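Local atomic coordinates of succinate dehydrogenase subunit A (Mycolicibacterium smegmatis, PDB entry 7D6V), a protein that serves as the FAD-carrying flavoprotein subunit of a mycobacterial succinate dehydrogenase, probably oxidising succinate to fumarate and passing the electrons on toward quinone. Residues 189-197 against 528-538. Sequence-based numbering, arbitrary orientation.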
loop_
_atom_site.group_PDB
_atom_site.type_symbol
_atom_site.label_atom_id
_atom_site.label_comp_id
_atom_site.label_asym_id
_atom_site.label_seq_id
_atom_site.Cartn_x
_atom_site.Cartn_y
_atom_site.Cartn_z
ATOM N N GLY A 189 20.246 -13.536 -16.097
ATOM C CA GLY A 189 20.182 -12.783 -14.866
ATOM C C GLY A 189 20.545 -13.641 -13.677
ATOM O O GLY A 189 21.047 -14.755 -13.821
ATOM N N TYR A 190 20.272 -13.109 -12.490
ATOM C CA TYR A 190 20.590 -13.802 -11.253
ATOM C C TYR A 190 19.419 -13.697 -10.290
ATOM O O TYR A 190 18.619 -12.762 -10.355
ATOM C CB TYR A 190 21.860 -13.236 -10.592
ATOM C CG TYR A 190 21.744 -11.786 -10.185
ATOM C CD1 TYR A 190 22.098 -10.773 -11.058
ATOM C CD2 TYR A 190 21.280 -11.430 -8.927
ATOM C CE1 TYR A 190 21.991 -9.450 -10.694
ATOM C CE2 TYR A 190 21.166 -10.112 -8.556
ATOM C CZ TYR A 190 21.527 -9.126 -9.442
ATOM O OH TYR A 190 21.418 -7.806 -9.080
ATOM N N TYR A 191 19.337 -14.670 -9.391
ATOM C CA TYR A 191 18.399 -14.613 -8.280
ATOM C C TYR A 191 18.996 -13.772 -7.163
ATOM O O TYR A 191 20.147 -13.977 -6.773
ATOM C CB TYR A 191 18.089 -16.016 -7.766
ATOM C CG TYR A 191 17.248 -16.857 -8.692
ATOM C CD1 TYR A 191 17.794 -17.940 -9.362
ATOM C CD2 TYR A 191 15.903 -16.584 -8.877
ATOM C CE1 TYR A 191 17.032 -18.716 -10.200
ATOM C CE2 TYR A 191 15.132 -17.356 -9.713
ATOM C CZ TYR A 191 15.702 -18.421 -10.371
ATOM O OH TYR A 191 14.936 -19.196 -11.207
ATOM N N ARG A 192 18.215 -12.823 -6.649
ATOM C CA ARG A 192 18.707 -12.003 -5.549
ATOM C C ARG A 192 18.973 -12.845 -4.311
ATOM O O ARG A 192 19.991 -12.662 -3.640
ATOM C CB ARG A 192 17.715 -10.887 -5.228
ATOM C CG ARG A 192 17.598 -9.820 -6.289
ATOM C CD ARG A 192 16.831 -8.628 -5.757
ATOM N NE ARG A 192 17.673 -7.771 -4.932
ATOM C CZ ARG A 192 17.213 -6.928 -4.015
ATOM N NH1 ARG A 192 15.911 -6.827 -3.798
ATOM N NH2 ARG A 192 18.056 -6.187 -3.313
ATOM N N GLU A 193 18.085 -13.793 -4.012
ATOM C CA GLU A 193 18.176 -14.538 -2.760
ATOM C C GLU A 193 19.459 -15.359 -2.681
ATOM O O GLU A 193 20.137 -15.373 -1.649
ATOM C CB GLU A 193 16.956 -15.443 -2.607
ATOM C CG GLU A 193 17.135 -16.550 -1.588
ATOM C CD GLU A 193 16.041 -17.590 -1.663
ATOM O OE1 GLU A 193 15.225 -17.526 -2.604
ATOM O OE2 GLU A 193 15.994 -18.468 -0.777
ATOM N N THR A 194 19.811 -16.050 -3.763
ATOM C CA THR A 194 20.922 -16.988 -3.739
ATOM C C THR A 194 22.129 -16.544 -4.548
ATOM O O THR A 194 23.219 -17.083 -4.338
ATOM C CB THR A 194 20.469 -18.363 -4.253
ATOM O OG1 THR A 194 19.812 -18.211 -5.515
ATOM C CG2 THR A 194 19.512 -19.007 -3.271
ATOM N N GLY A 195 21.970 -15.588 -5.457
ATOM C CA GLY A 195 23.059 -15.198 -6.325
ATOM C C GLY A 195 23.339 -16.155 -7.457
ATOM O O GLY A 195 24.388 -16.039 -8.099
ATOM N N ASN A 196 22.438 -17.094 -7.723
ATOM C CA ASN A 196 22.631 -18.092 -8.762
ATOM C C ASN A 196 22.093 -17.584 -10.090
ATOM O O ASN A 196 21.163 -16.777 -10.138
ATOM C CB ASN A 196 21.942 -19.400 -8.381
ATOM C CG ASN A 196 22.708 -20.177 -7.338
ATOM O OD1 ASN A 196 23.916 -20.373 -7.456
ATOM N ND2 ASN A 196 22.012 -20.625 -6.306
ATOM N N PHE A 197 22.673 -18.083 -11.177
ATOM C CA PHE A 197 22.431 -17.543 -12.507
ATOM C C PHE A 197 21.337 -18.319 -13.230
ATOM O O PHE A 197 21.345 -19.558 -13.260
ATOM C CB PHE A 197 23.720 -17.547 -13.326
ATOM C CG PHE A 197 24.807 -16.712 -12.724
ATOM C CD1 PHE A 197 24.526 -15.458 -12.217
ATOM C CD2 PHE A 197 26.102 -17.184 -12.645
ATOM C CE1 PHE A 197 25.512 -14.690 -11.653
ATOM C CE2 PHE A 197 27.093 -16.419 -12.081
ATOM C CZ PHE A 197 26.800 -15.170 -11.587
ATOM N N ARG A 528 27.618 -13.990 -2.509
ATOM C CA ARG A 528 26.565 -13.819 -3.498
ATOM C C ARG A 528 25.168 -13.962 -2.915
ATOM O O ARG A 528 24.191 -13.851 -3.659
ATOM C CB ARG A 528 26.755 -14.816 -4.646
ATOM C CG ARG A 528 27.713 -14.339 -5.714
ATOM C CD ARG A 528 28.297 -15.493 -6.496
ATOM N NE ARG A 528 27.310 -16.114 -7.371
ATOM C CZ ARG A 528 27.597 -17.040 -8.279
ATOM N NH1 ARG A 528 26.637 -17.557 -9.029
ATOM N NH2 ARG A 528 28.846 -17.447 -8.435
ATOM N N VAL A 529 25.041 -14.190 -1.612
ATOM C CA VAL A 529 23.742 -14.433 -0.997
ATOM C C VAL A 529 23.134 -13.075 -0.658
ATOM O O VAL A 529 23.466 -12.459 0.355
ATOM C CB VAL A 529 23.856 -15.337 0.229
ATOM C CG1 VAL A 529 22.512 -15.460 0.932
ATOM C CG2 VAL A 529 24.375 -16.698 -0.177
ATOM N N PHE A 530 22.234 -12.625 -1.526
ATOM C CA PHE A 530 21.461 -11.384 -1.425
ATOM C C PHE A 530 22.354 -10.239 -0.941
ATOM O O PHE A 530 22.199 -9.700 0.152
ATOM C CB PHE A 530 20.234 -11.569 -0.526
ATOM C CG PHE A 530 19.346 -10.357 -0.453
ATOM C CD1 PHE A 530 18.510 -10.066 -1.514
ATOM C CD2 PHE A 530 19.359 -9.500 0.620
ATOM C CE1 PHE A 530 17.686 -8.971 -1.487
ATOM C CE2 PHE A 530 18.545 -8.388 0.641
ATOM C CZ PHE A 530 17.707 -8.128 -0.412
ATOM N N ASN A 531 23.349 -9.918 -1.768
ATOM C CA ASN A 531 24.369 -8.929 -1.450
ATOM C C ASN A 531 24.032 -7.609 -2.132
ATOM O O ASN A 531 24.318 -7.445 -3.328
ATOM C CB ASN A 531 25.744 -9.432 -1.896
ATOM C CG ASN A 531 26.879 -8.603 -1.345
ATOM O OD1 ASN A 531 26.673 -7.510 -0.831
ATOM N ND2 ASN A 531 28.093 -9.118 -1.465
ATOM N N PRO A 532 23.430 -6.642 -1.434
ATOM C CA PRO A 532 23.012 -5.402 -2.107
ATOM C C PRO A 532 24.160 -4.541 -2.605
ATOM O O PRO A 532 23.943 -3.735 -3.518
ATOM C CB PRO A 532 22.195 -4.672 -1.034
ATOM C CG PRO A 532 22.603 -5.281 0.245
ATOM C CD PRO A 532 23.012 -6.681 -0.024
ATOM N N GLY A 533 25.366 -4.672 -2.051
ATOM C CA GLY A 533 26.501 -3.963 -2.619
ATOM C C GLY A 533 26.861 -4.481 -3.997
ATOM O O GLY A 533 27.157 -3.705 -4.909
ATOM N N TRP A 534 26.816 -5.801 -4.169
ATOM C CA TRP A 534 27.011 -6.404 -5.482
ATOM C C TRP A 534 25.923 -5.963 -6.454
ATOM O O TRP A 534 26.202 -5.660 -7.622
ATOM C CB TRP A 534 27.043 -7.924 -5.326
ATOM C CG TRP A 534 27.160 -8.707 -6.588
ATOM C CD1 TRP A 534 27.963 -8.436 -7.650
ATOM C CD2 TRP A 534 26.465 -9.915 -6.906
ATOM N NE1 TRP A 534 27.803 -9.393 -8.618
ATOM C CE2 TRP A 534 26.888 -10.314 -8.185
ATOM C CE3 TRP A 534 25.522 -10.698 -6.234
ATOM C CZ2 TRP A 534 26.401 -11.460 -8.809
ATOM C CZ3 TRP A 534 25.038 -11.833 -6.857
ATOM C CH2 TRP A 534 25.479 -12.203 -8.129
ATOM N N HIS A 535 24.675 -5.912 -5.985
ATOM C CA HIS A 535 23.572 -5.477 -6.834
ATOM C C HIS A 535 23.748 -4.029 -7.271
ATOM O O HIS A 535 23.486 -3.684 -8.429
ATOM C CB HIS A 535 22.248 -5.659 -6.095
ATOM C CG HIS A 535 22.035 -7.043 -5.564
ATOM N ND1 HIS A 535 21.125 -7.326 -4.569
ATOM C CD2 HIS A 535 22.615 -8.222 -5.889
ATOM C CE1 HIS A 535 21.155 -8.620 -4.303
ATOM N NE2 HIS A 535 22.049 -9.185 -5.091
ATOM N N LEU A 536 24.186 -3.164 -6.354
ATOM C CA LEU A 536 24.445 -1.773 -6.705
ATOM C C LEU A 536 25.589 -1.661 -7.704
ATOM O O LEU A 536 25.530 -0.855 -8.642
ATOM C CB LEU A 536 24.748 -0.967 -5.444
ATOM C CG LEU A 536 24.928 0.539 -5.615
ATOM C CD1 LEU A 536 23.730 1.141 -6.325
ATOM C CD2 LEU A 536 25.145 1.198 -4.273
ATOM N N ALA A 537 26.643 -2.459 -7.516
ATOM C CA ALA A 537 27.753 -2.454 -8.461
ATOM C C ALA A 537 27.296 -2.877 -9.848
ATOM O O ALA A 537 27.798 -2.368 -10.857
ATOM C CB ALA A 537 28.868 -3.370 -7.964
ATOM N N ILE A 538 26.353 -3.815 -9.923
ATOM C CA ILE A 538 25.828 -4.222 -11.222
ATOM C C ILE A 538 24.967 -3.117 -11.830
ATOM O O ILE A 538 25.076 -2.818 -13.023
ATOM C CB ILE A 538 25.053 -5.545 -11.096
ATOM C CG1 ILE A 538 25.998 -6.677 -10.705
ATOM C CG2 ILE A 538 24.353 -5.884 -12.398
ATOM C CD1 ILE A 538 25.283 -7.912 -10.218
#
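A bend at chi3 (71°) in the side chain of Arg528 brings the edge of its guanidinium up to Gly195 O, while Phe197, with CG beside its backbone N (chi1 -61°), sets its ring beneath the same group. Two nitrogens of the arginine then grip one oxygen side-on: Arg528 NH1 donates to Gly195 O at 2.9 Å and Arg528 NE to Gly195 O at 3.0 Å. Both come from the same face of the carbonyl, and the oxygen sits in the guanidinium plane. The flat group also stacks on Phe197, planes 22° apart, with Arg528 NH1 3.3 Å from Phe197 CE2 over the ring face, a cation-pi contact that, with the paired bonds, fixes its rotation. Gly195, at positive phi in the turn, brings its CA to the edge of the Trp534 indole, 3.9 Å from CZ3. Deeper in, the Trp534 and Tyr190 rings meet obliquely, Trp534 CH2 nearest Tyr190 CG at 4.3 Å; in the same aromatic cluster the Tyr190 and His535 rings are nearly parallel but slid apart, with Tyr190 OH 3.4 Å from His535 CD2. Ile538 CD1 closes on Tyr190 CE1 at 3.7 Å. On the other flank Phe530 CE1 rests over the centre of the Arg192 guanidinium, 3.3 Å from Arg192 CZ. Asn531 caps helix 532-556 through a weak bond from Gly533 N to its OD1. The contact thus fastens the turn joining antiparallel strands 184-191 and 197-200, in the FAD-binding region, to the start of that helix in the C-terminal region; strand 172-179 flanks Tyr190, helix 458-469 packs on Phe197, and the iron-sulfur subunit meets Glu193 and Phe530.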